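Local coordinates for protein aldehyde dehydrogenase (Anabaena variabilis, PDB 4H7N) that probably oxidises aldehydes to carboxylic acids with NAD+ as the electron acceptor, at residues Trp59-Ala62 against Ile63-Arg66; Gln69-Glu72 against Ala73-Asp77; Ser82-Val85 against Leu86-Ser90; Trp136-Pro139 against Leu140-Met144. All coordinates share one frame; numbering follows the deposited sequence.

Interaction 1: Trp59-Ala62 against Ile63-Arg66; sequences WKQA and ILSR
Ile63 lays its CD1 methyl over one face of the Trp59 indole, a CH-pi contact in which CD1 sits 3.7 Å from the centroid of the five-membered ring and 13° off its normal. The closest ring atom is Trp59 CE2, 3.6 Å from Ile63 CD1, so the methyl covers the middle of the fused system and not its rim. Trp59 turns CG beside its own carbonyl carbon (chi1 -173°), which sends the ring to the flank where Ile63 arrives one turn later. Here the packing is tight: Ile63 CG1 also lies 3.3 Å from Trp59 O, the oxygen that accepts the Ile63 N-H. Both side chains press against Ala175 of helix 169-176, and Trp59 NE1 makes a weak hydrogen bond to Leu172 O. With an alanine at Trp59, the Ile63 methyl would probably lose the aromatic face it rests on, and a gap would open toward helix 169-176. The arrangement is an i to i+4 pairing in the last turns of helix 48-64, whose backbone bonds include Leu64 N to Lys60 O at 2.8 Å. The other flank is looser. Leu64 CD1 touches the aliphatic part of Lys60 at CE, 4.0 Å away, the two chains lying alongside each other, while Lys60 NZ goes on to a salt bridge with Asp96. Exposed Gln61 crosses Leu64 with its amide. Further along, Ser65 OG turns back to donate to Ala62 O at 2.6 Å, approaching well off the carbonyl direction, and Arg66 takes the N-cap position of the next helix.

Interaction 2: Gln69-Glu72 against Ala73-Asp77; sequences QLTE and ALVND
Val75 and Thr71 stand one turn apart, with Thr71 CG2 coming within 4.3 Å of Val75 CG2, a light touch. The same valine methyl lies closer to the backbone, 3.3 Å from Thr71 O, because chi1 of 164° sets CG2 beside its own N. That N in turn gives Thr71 O a nearly straight hydrogen bond of 2.8 Å. Thr71 OG1 turns back instead, to Arg67 O. Around the helix, Leu70 and Leu74 share one rotamer a turn apart, both with CG swung to the side of the carbonyl carbon, so their branches project in succession from the same flank. Leu70 meets Pro171 and Leu172, and Leu74 meets Pro139 and Leu140. Ala73 puts its CB 3.6 Å from Gln69 O, a small residue beside Pro171. Exposed Glu72 extends its chain outward, while Asn76 sets CB 3.4 Å from Glu72 O and bonds through ND2 to Asp19 OD2. The segment is thus an amphipathic part of helix 67-78, which packs against helices 82-106, 139-144 and 169-176. At its far end Asp77 binds Arg167 through OD1 and Phe168 N through OD2. Polar bonds across the contact all run from main chain to main chain, which implies that the helix satisfies its own peptide groups, while Leu70, Leu74, Asn76 and Asp77 carry much of its contact with neighbouring elements.

Interaction 3: Ser82-Val85 against Leu86-Ser90; sequences SITV and LEIDS
Glu87 N donates to Ile83 O at 2.9 Å, the shortest of the four i to i+4 bonds between residues 82-85 and 86-90, in the first turns of helix 82-106. The side chains of these turns then pair along the helix flanks. Thr84 and Ile88 lie side by side, methyl to methyl, with Thr84 CG2 4.0 Å from Ile88 CD1; both face helix 67-78, and Thr84 OG1 bonds to Arg80 O. Ile83 and Leu86 are only three residues apart and their side chains slant across one another, meeting CD1 to CD1 at 4.0 Å. Leu86 carries CG beside its backbone N (chi1 -51°), which holds CG against Ser82 O at 3.3 Å. Glu87 itself runs extended into buried surroundings, where OE1 pairs with Arg80 and OE2 accepts from Thr141 N, with a weak second bond from Leu140 N; such donors would probably favour the charged carboxylate. Asp89 points its carboxylate along the same flank as Val85, and its OD1 forms a salt bridge with Arg67, tying helix 82-106 to helix 67-78. Its other oxygen, Asp89 OD2, rests 3.6 Å from the Val85 CG1 methyl.

Interaction 4: Trp136-Pro139 against Leu140-Met144; sequences WNFP and LTLSM
Leu142 N donates to Phe138 O at 3.0 Å with an N-H...O angle of 159°, and so joins the loop after strand 118-134 to the opening turn of helix 139-144. Next along, Ser143 N reaches Pro139 O at 3.2 Å, a bent bond whose donor stands above the carbonyl plane. Ser143 OG, with chi1 of 68°, folds back on its own helix and donates to Leu140 O at 2.8 Å. Without that hydroxyl, as with an alanine at Ser143, Leu140 O would probably be left to the weak backbone bonds from Ser143 N and Met144 N. Packing spreads outward from Phe138. Thr141 lies alongside it, with OG1 3.3 Å from Phe138 CB, and Leu142 crosses it, CG coming 4.0 Å from the same CB while its CD1 meets the edge of the ring. That CD1 also touches Asn137 OD1 at 3.9 Å. The sequence Trp-Asn-Phe-Pro is a signature of aldehyde dehydrogenases; in relatives its asparagine contributes to the oxyanion hole, and Asn137, the probable equivalent here, has ND2 bonded to Gln264 O. The Leu142 side chain lies about 7 Å from that of Glu232, the predicted active-site residue. Backbone bonds fix where the loop meets the helix, while the bond to Gln264 and the Leu142 methyl packed beside the amide are consistent with a fixed placement of the Asn137 side chain near the predicted active site.

Overall arrangement
All four contacts are local, yet they converge on one helical cluster. Interactions 1 and 2 lie farther from the centre of the chain, about 23 and 19 Å out, and mix buried apolar flanks with exposed polar ones; Ile63 CG2 and Leu70 CD2 join them at 3.8 Å. Interaction 4 lies deepest, about 7 Å from the centre, and is the one near the predicted active site. Trp59 CH2 packs on the selenium of selenomethionine Met144, while interaction 2 meets Pro139 and Leu140 by hydrocarbon contact. Interaction 3 differs, meeting the 139-144 helix through a buried carboxylate and helix 67-78 through methyls and the charge pair of Asp89 with Arg67.

Interaction 1: Trp59-Ala62 against Ile63-Arg66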
loop_
_atom_site.group_PDB
_atom_site.type_symbol
_atom_site.label_atom_id
_atom_site.label_comp_id
_atom_site.label_asym_id
_atom_site.label_seq_id
_atom_site.Cartn_x
_atom_site.Cartn_y
_atom_site.Cartn_z
ATOM N N TRP A 59 -26.964 -14.440 -0.048
ATOM C CA TRP A 59 -27.014 -13.520 1.099
ATOM C C TRP A 59 -27.850 -12.290 0.738
ATOM O O TRP A 59 -28.765 -11.905 1.494
ATOM C CB TRP A 59 -25.595 -13.145 1.583
ATOM C CG TRP A 59 -25.574 -12.357 2.842
ATOM C CD1 TRP A 59 -26.336 -12.577 3.951
ATOM C CD2 TRP A 59 -24.762 -11.243 3.141
ATOM N NE1 TRP A 59 -26.034 -11.694 4.907
ATOM C CE2 TRP A 59 -25.097 -10.832 4.443
ATOM C CE3 TRP A 59 -23.775 -10.543 2.439
ATOM C CZ2 TRP A 59 -24.502 -9.761 5.059
ATOM C CZ3 TRP A 59 -23.188 -9.477 3.044
ATOM C CH2 TRP A 59 -23.561 -9.080 4.346
ATOM N N LYS A 60 -27.627 -11.736 -0.450
ATOM C CA LYS A 60 -28.421 -10.619 -0.914
ATOM C C LYS A 60 -29.931 -10.965 -0.967
ATOM O O LYS A 60 -30.790 -10.188 -0.528
ATOM C CB LYS A 60 -27.971 -10.142 -2.299
ATOM C CG LYS A 60 -28.607 -8.827 -2.687
ATOM C CD LYS A 60 -28.209 -8.331 -4.076
ATOM C CE LYS A 60 -29.300 -8.642 -5.060
ATOM N NZ LYS A 60 -28.856 -8.640 -6.466
ATOM N N GLN A 61 -30.248 -12.129 -1.495
ATOM C CA GLN A 61 -31.638 -12.566 -1.503
ATOM C C GLN A 61 -32.251 -12.628 -0.109
ATOM O O GLN A 61 -33.381 -12.182 0.077
ATOM C CB GLN A 61 -31.822 -13.910 -2.237
ATOM C CG GLN A 61 -31.685 -13.766 -3.752
ATOM C CD GLN A 61 -32.539 -12.619 -4.309
ATOM O OE1 GLN A 61 -33.742 -12.493 -3.990
ATOM N NE2 GLN A 61 -31.928 -11.772 -5.125
ATOM N N ALA A 62 -31.535 -13.199 0.851
ATOM C CA ALA A 62 -32.021 -13.283 2.218
ATOM C C ALA A 62 -32.223 -11.903 2.843
ATOM O O ALA A 62 -33.185 -11.696 3.556
ATOM C CB ALA A 62 -31.089 -14.123 3.096
ATOM N N ILE A 63 -31.306 -10.981 2.600
ATOM C CA ILE A 63 -31.437 -9.626 3.098
ATOM C C ILE A 63 -32.648 -8.976 2.482
ATOM O O ILE A 63 -33.450 -8.339 3.178
ATOM C CB ILE A 63 -30.194 -8.775 2.757
ATOM C CG1 ILE A 63 -28.988 -9.298 3.484
ATOM C CG2 ILE A 63 -30.420 -7.308 3.086
ATOM C CD1 ILE A 63 -27.674 -8.875 2.834
ATOM N N LEU A 64 -32.807 -9.125 1.182
ATOM C CA LEU A 64 -33.985 -8.577 0.524
ATOM C C LEU A 64 -35.289 -9.139 1.060
ATOM O O LEU A 64 -36.294 -8.429 1.080
ATOM C CB LEU A 64 -33.923 -8.865 -0.975
ATOM C CG LEU A 64 -32.987 -7.967 -1.780
ATOM C CD1 LEU A 64 -32.819 -8.462 -3.207
ATOM C CD2 LEU A 64 -33.508 -6.536 -1.756
ATOM N N SER A 65 -35.305 -10.423 1.436
ATOM C CA SER A 65 -36.512 -11.016 2.015
ATOM C C SER A 65 -36.924 -10.396 3.351
ATOM O O SER A 65 -38.041 -10.607 3.798
ATOM C CB SER A 65 -36.348 -12.522 2.233
ATOM O OG SER A 65 -35.571 -12.823 3.405
ATOM N N ARG A 66 -36.021 -9.685 4.002
ATOM C CA ARG A 66 -36.279 -9.080 5.303
ATOM C C ARG A 66 -35.899 -7.616 5.266
ATOM O O ARG A 66 -35.384 -7.051 6.242
ATOM C CB ARG A 66 -35.516 -9.848 6.401
ATOM C CG ARG A 66 -36.028 -11.296 6.637
ATOM C CD ARG A 66 -37.531 -11.325 6.953
ATOM N NE ARG A 66 -38.221 -12.594 6.597
ATOM C CZ ARG A 66 -38.079 -13.718 7.288
ATOM N NH1 ARG A 66 -38.740 -14.822 6.948
ATOM N NH2 ARG A 66 -37.263 -13.732 8.352
#

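Interaction 2: Gln69-Glu72 against Ala73-Asp77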
loop_
_atom_site.group_PDB
_atom_site.type_symbol
_atom_site.label_atom_id
_atom_site.label_comp_id
_atom_site.label_asym_id
_atom_site.label_seq_id
_atom_site.Cartn_x
_atom_site.Cartn_y
_atom_site.Cartn_z
ATOM N N GLN A 69 -36.898 -5.148 8.068
ATOM C CA GLN A 69 -36.182 -5.257 9.334
ATOM C C GLN A 69 -34.829 -4.547 9.230
ATOM O O GLN A 69 -34.370 -3.973 10.196
ATOM C CB GLN A 69 -35.931 -6.716 9.663
ATOM C CG GLN A 69 -37.134 -7.432 10.277
ATOM C CD GLN A 69 -38.210 -7.692 9.253
ATOM O OE1 GLN A 69 -37.932 -8.064 8.114
ATOM N NE2 GLN A 69 -39.436 -7.489 9.640
ATOM N N LEU A 70 -34.196 -4.584 8.053
ATOM C CA LEU A 70 -32.949 -3.845 7.873
ATOM C C LEU A 70 -33.215 -2.332 7.941
ATOM O O LEU A 70 -32.527 -1.592 8.648
ATOM C CB LEU A 70 -32.253 -4.254 6.578
ATOM C CG LEU A 70 -30.938 -3.506 6.262
ATOM C CD1 LEU A 70 -29.873 -3.730 7.331
ATOM C CD2 LEU A 70 -30.371 -3.944 4.927
ATOM N N THR A 71 -34.269 -1.895 7.249
ATOM C CA THR A 71 -34.645 -0.507 7.200
ATOM C C THR A 71 -34.955 -0.028 8.649
ATOM O O THR A 71 -34.500 1.021 9.082
ATOM C CB THR A 71 -35.922 -0.316 6.365
ATOM O OG1 THR A 71 -35.700 -0.728 5.022
ATOM C CG2 THR A 71 -36.342 1.113 6.376
ATOM N N GLU A 72 -35.697 -0.837 9.387
ATOM C CA GLU A 72 -36.107 -0.433 10.737
ATOM C C GLU A 72 -34.868 -0.273 11.678
ATOM O O GLU A 72 -34.764 0.653 12.525
ATOM C CB GLU A 72 -37.144 -1.435 11.269
ATOM C CG GLU A 72 -37.341 -1.474 12.760
ATOM C CD GLU A 72 -38.246 -2.646 13.159
ATOM O OE1 GLU A 72 -37.935 -3.837 12.856
ATOM O OE2 GLU A 72 -39.278 -2.369 13.747
ATOM N N ALA A 73 -33.942 -1.201 11.575
ATOM C CA ALA A 73 -32.766 -1.111 12.424
ATOM C C ALA A 73 -31.892 0.086 12.036
ATOM O O ALA A 73 -31.340 0.743 12.899
ATOM C CB ALA A 73 -31.966 -2.394 12.392
ATOM N N LEU A 74 -31.805 0.378 10.745
ATOM C CA LEU A 74 -30.950 1.476 10.282
ATOM C C LEU A 74 -31.625 2.847 10.556
ATOM O O LEU A 74 -30.963 3.814 10.908
ATOM C CB LEU A 74 -30.543 1.219 8.836
ATOM C CG LEU A 74 -29.443 2.079 8.258
ATOM C CD1 LEU A 74 -28.150 1.991 9.060
ATOM C CD2 LEU A 74 -29.200 1.623 6.814
ATOM N N VAL A 75 -32.935 2.934 10.448
ATOM C CA VAL A 75 -33.667 4.130 10.939
ATOM C C VAL A 75 -33.355 4.354 12.452
ATOM O O VAL A 75 -33.080 5.462 12.887
ATOM C CB VAL A 75 -35.178 3.984 10.774
ATOM C CG1 VAL A 75 -35.958 5.003 11.599
ATOM C CG2 VAL A 75 -35.573 4.086 9.323
ATOM N N ASN A 76 -33.438 3.288 13.231
ATOM C CA ASN A 76 -33.147 3.361 14.655
ATOM C C ASN A 76 -31.706 3.861 14.883
ATOM O O ASN A 76 -31.481 4.697 15.781
ATOM C CB ASN A 76 -33.355 1.976 15.278
ATOM C CG ASN A 76 -33.571 1.985 16.792
ATOM O OD1 ASN A 76 -34.105 0.993 17.348
ATOM N ND2 ASN A 76 -33.134 3.047 17.487
ATOM N N ASP A 77 -30.748 3.359 14.102
ATOM C CA ASP A 77 -29.338 3.775 14.262
ATOM C C ASP A 77 -29.112 5.239 13.901
ATOM O O ASP A 77 -28.293 5.904 14.502
ATOM C CB ASP A 77 -28.375 2.952 13.374
ATOM C CG ASP A 77 -27.957 1.592 13.961
ATOM O OD1 ASP A 77 -27.763 1.435 15.203
ATOM O OD2 ASP A 77 -27.715 0.654 13.141
#

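Interaction 3: Ser82-Val85 against Leu86-Ser90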
loop_
_atom_site.group_PDB
_atom_site.type_symbol
_atom_site.label_atom_id
_atom_site.label_comp_id
_atom_site.label_asym_id
_atom_site.label_seq_id
_atom_site.Cartn_x
_atom_site.Cartn_y
_atom_site.Cartn_z
ATOM N N SER A 82 -35.107 8.610 4.469
ATOM C CA SER A 82 -34.847 8.612 3.029
ATOM C C SER A 82 -33.384 8.284 2.729
ATOM O O SER A 82 -33.098 7.498 1.810
ATOM C CB SER A 82 -35.327 9.898 2.372
ATOM O OG SER A 82 -34.659 11.002 2.942
ATOM N N ILE A 83 -32.451 8.767 3.540
ATOM C CA ILE A 83 -31.038 8.375 3.364
ATOM C C ILE A 83 -30.830 6.914 3.793
ATOM O O ILE A 83 -29.962 6.226 3.269
ATOM C CB ILE A 83 -30.044 9.333 4.082
ATOM C CG1 ILE A 83 -30.167 10.785 3.594
ATOM C CG2 ILE A 83 -28.618 8.887 3.941
ATOM C CD1 ILE A 83 -30.566 10.978 2.143
ATOM N N THR A 84 -31.675 6.389 4.666
ATOM C CA THR A 84 -31.616 4.950 4.958
ATOM C C THR A 84 -31.938 4.108 3.735
ATOM O O THR A 84 -31.239 3.122 3.429
ATOM C CB THR A 84 -32.501 4.604 6.179
ATOM O OG1 THR A 84 -31.824 5.031 7.363
ATOM C CG2 THR A 84 -32.721 3.146 6.291
ATOM N N VAL A 85 -33.002 4.475 3.043
ATOM C CA VAL A 85 -33.385 3.773 1.810
ATOM C C VAL A 85 -32.215 3.807 0.800
ATOM O O VAL A 85 -31.860 2.809 0.205
ATOM C CB VAL A 85 -34.635 4.373 1.176
ATOM C CG1 VAL A 85 -35.019 3.599 -0.075
ATOM C CG2 VAL A 85 -35.796 4.366 2.179
ATOM N N LEU A 86 -31.586 4.950 0.648
ATOM C CA LEU A 86 -30.459 5.053 -0.287
ATOM C C LEU A 86 -29.274 4.229 0.143
ATOM O O LEU A 86 -28.622 3.599 -0.697
ATOM C CB LEU A 86 -30.040 6.515 -0.480
ATOM C CG LEU A 86 -31.156 7.513 -0.845
ATOM C CD1 LEU A 86 -30.506 8.832 -1.272
ATOM C CD2 LEU A 86 -32.131 7.026 -1.930
ATOM N N GLU A 87 -28.981 4.200 1.443
ATOM C CA GLU A 87 -27.865 3.360 1.911
ATOM C C GLU A 87 -28.125 1.934 1.562
ATOM O O GLU A 87 -27.220 1.222 1.085
ATOM C CB GLU A 87 -27.691 3.413 3.422
ATOM C CG GLU A 87 -26.657 4.327 3.928
ATOM C CD GLU A 87 -26.322 4.112 5.395
ATOM O OE1 GLU A 87 -26.891 4.875 6.185
ATOM O OE2 GLU A 87 -25.452 3.245 5.748
ATOM N N ILE A 88 -29.358 1.488 1.819
ATOM C CA ILE A 88 -29.689 0.107 1.529
ATOM C C ILE A 88 -29.581 -0.213 0.021
ATOM O O ILE A 88 -29.064 -1.254 -0.355
ATOM C CB ILE A 88 -31.051 -0.290 2.095
ATOM C CG1 ILE A 88 -30.984 -0.281 3.607
ATOM C CG2 ILE A 88 -31.398 -1.684 1.627
ATOM C CD1 ILE A 88 -32.321 -0.320 4.356
ATOM N N ASP A 89 -30.099 0.668 -0.819
ATOM C CA ASP A 89 -30.059 0.485 -2.275
ATOM C C ASP A 89 -28.606 0.442 -2.769
ATOM O O ASP A 89 -28.229 -0.399 -3.581
ATOM C CB ASP A 89 -30.809 1.625 -2.965
ATOM C CG ASP A 89 -32.329 1.497 -2.822
ATOM O OD1 ASP A 89 -32.832 0.359 -2.662
ATOM O OD2 ASP A 89 -33.016 2.553 -2.875
ATOM N N SER A 90 -27.811 1.353 -2.248
ATOM C CA SER A 90 -26.395 1.467 -2.577
ATOM C C SER A 90 -25.579 0.223 -2.140
ATOM O O SER A 90 -24.760 -0.329 -2.908
ATOM C CB SER A 90 -25.860 2.758 -1.993
ATOM O OG SER A 90 -24.436 2.709 -1.870
#

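Interaction 4: Trp136-Pro139 against Leu140-Met144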
loop_
_atom_site.group_PDB
_atom_site.type_symbol
_atom_site.label_atom_id
_atom_site.label_comp_id
_atom_site.label_asym_id
_atom_site.label_seq_id
_atom_site.Cartn_x
_atom_site.Cartn_y
_atom_site.Cartn_z
ATOM N N TRP A 136 -19.914 5.485 12.336
ATOM C CA TRP A 136 -21.353 5.534 12.630
ATOM C C TRP A 136 -22.210 6.348 11.643
ATOM O O TRP A 136 -23.430 6.288 11.730
ATOM C CB TRP A 136 -21.579 6.072 14.057
ATOM C CG TRP A 136 -20.827 7.295 14.372
ATOM C CD1 TRP A 136 -19.657 7.384 15.051
ATOM C CD2 TRP A 136 -21.176 8.622 13.985
ATOM N NE1 TRP A 136 -19.257 8.682 15.115
ATOM C CE2 TRP A 136 -20.173 9.466 14.454
ATOM C CE3 TRP A 136 -22.251 9.176 13.270
ATOM C CZ2 TRP A 136 -20.206 10.847 14.263
ATOM C CZ3 TRP A 136 -22.284 10.557 13.079
ATOM C CH2 TRP A 136 -21.273 11.379 13.584
ATOM N N ASN A 137 -21.620 7.103 10.711
ATOM C CA ASN A 137 -22.395 8.059 9.917
ATOM C C ASN A 137 -23.189 7.500 8.709
ATOM O O ASN A 137 -24.317 7.958 8.425
ATOM C CB ASN A 137 -21.547 9.232 9.511
ATOM C CG ASN A 137 -20.409 8.813 8.630
ATOM O OD1 ASN A 137 -19.600 7.974 9.017
ATOM N ND2 ASN A 137 -20.367 9.336 7.435
ATOM N N PHE A 138 -22.643 6.461 8.089
ATOM C CA PHE A 138 -23.342 5.636 7.120
ATOM C C PHE A 138 -23.010 4.218 7.539
ATOM O O PHE A 138 -22.118 3.564 7.002
ATOM C CB PHE A 138 -22.881 5.891 5.679
ATOM C CG PHE A 138 -23.194 7.272 5.140
ATOM C CD1 PHE A 138 -24.442 7.573 4.646
ATOM C CD2 PHE A 138 -22.175 8.233 4.997
ATOM C CE1 PHE A 138 -24.716 8.816 4.113
ATOM C CE2 PHE A 138 -22.452 9.476 4.445
ATOM C CZ PHE A 138 -23.732 9.761 4.012
ATOM N N PRO A 139 -23.671 3.759 8.560
ATOM C CA PRO A 139 -23.210 2.546 9.209
ATOM C C PRO A 139 -23.209 1.335 8.279
ATOM O O PRO A 139 -22.263 0.551 8.321
ATOM C CB PRO A 139 -24.193 2.329 10.348
ATOM C CG PRO A 139 -25.148 3.416 10.291
ATOM C CD PRO A 139 -24.905 4.303 9.124
ATOM N N LEU A 140 -24.243 1.198 7.444
ATOM C CA LEU A 140 -24.336 0.054 6.571
ATOM C C LEU A 140 -23.332 0.159 5.459
ATOM O O LEU A 140 -22.463 -0.724 5.304
ATOM C CB LEU A 140 -25.753 -0.123 6.015
ATOM C CG LEU A 140 -25.883 -1.217 4.981
ATOM C CD1 LEU A 140 -25.659 -2.579 5.614
ATOM C CD2 LEU A 140 -27.240 -1.159 4.269
ATOM N N THR A 141 -23.358 1.245 4.710
ATOM C CA THR A 141 -22.514 1.268 3.508
ATOM C C THR A 141 -21.039 1.264 3.876
ATOM O O THR A 141 -20.242 0.604 3.190
ATOM C CB THR A 141 -22.826 2.420 2.556
ATOM O OG1 THR A 141 -22.938 3.595 3.310
ATOM C CG2 THR A 141 -24.202 2.229 1.845
ATOM N N LEU A 142 -20.662 1.983 4.922
ATOM C CA LEU A 142 -19.249 2.018 5.276
ATOM C C LEU A 142 -18.741 0.752 6.007
ATOM O O LEU A 142 -17.552 0.527 6.042
ATOM C CB LEU A 142 -18.911 3.333 6.015
ATOM C CG LEU A 142 -19.136 4.576 5.124
ATOM C CD1 LEU A 142 -18.864 5.906 5.804
ATOM C CD2 LEU A 142 -18.301 4.558 3.841
ATOM N N SER A 143 -19.629 -0.065 6.595
ATOM C CA SER A 143 -19.230 -1.346 7.113
ATOM C C SER A 143 -18.964 -2.336 5.971
ATOM O O SER A 143 -18.203 -3.295 6.157
ATOM C CB SER A 143 -20.261 -1.932 8.085
ATOM O OG SER A 143 -21.468 -2.297 7.432
HETATM N N MSE A 144 -19.560 -2.080 4.807
HETATM C CA MSE A 144 -19.573 -3.052 3.732
HETATM C C MSE A 144 -18.740 -2.682 2.537
HETATM O O MSE A 144 -18.493 -3.520 1.688
HETATM C CB MSE A 144 -21.032 -3.228 3.273
HETATM C CG MSE A 144 -21.868 -3.954 4.329
HETATM SE SE MSE A 144 -21.322 -5.826 4.599
HETATM C CE MSE A 144 -20.704 -5.730 6.387
#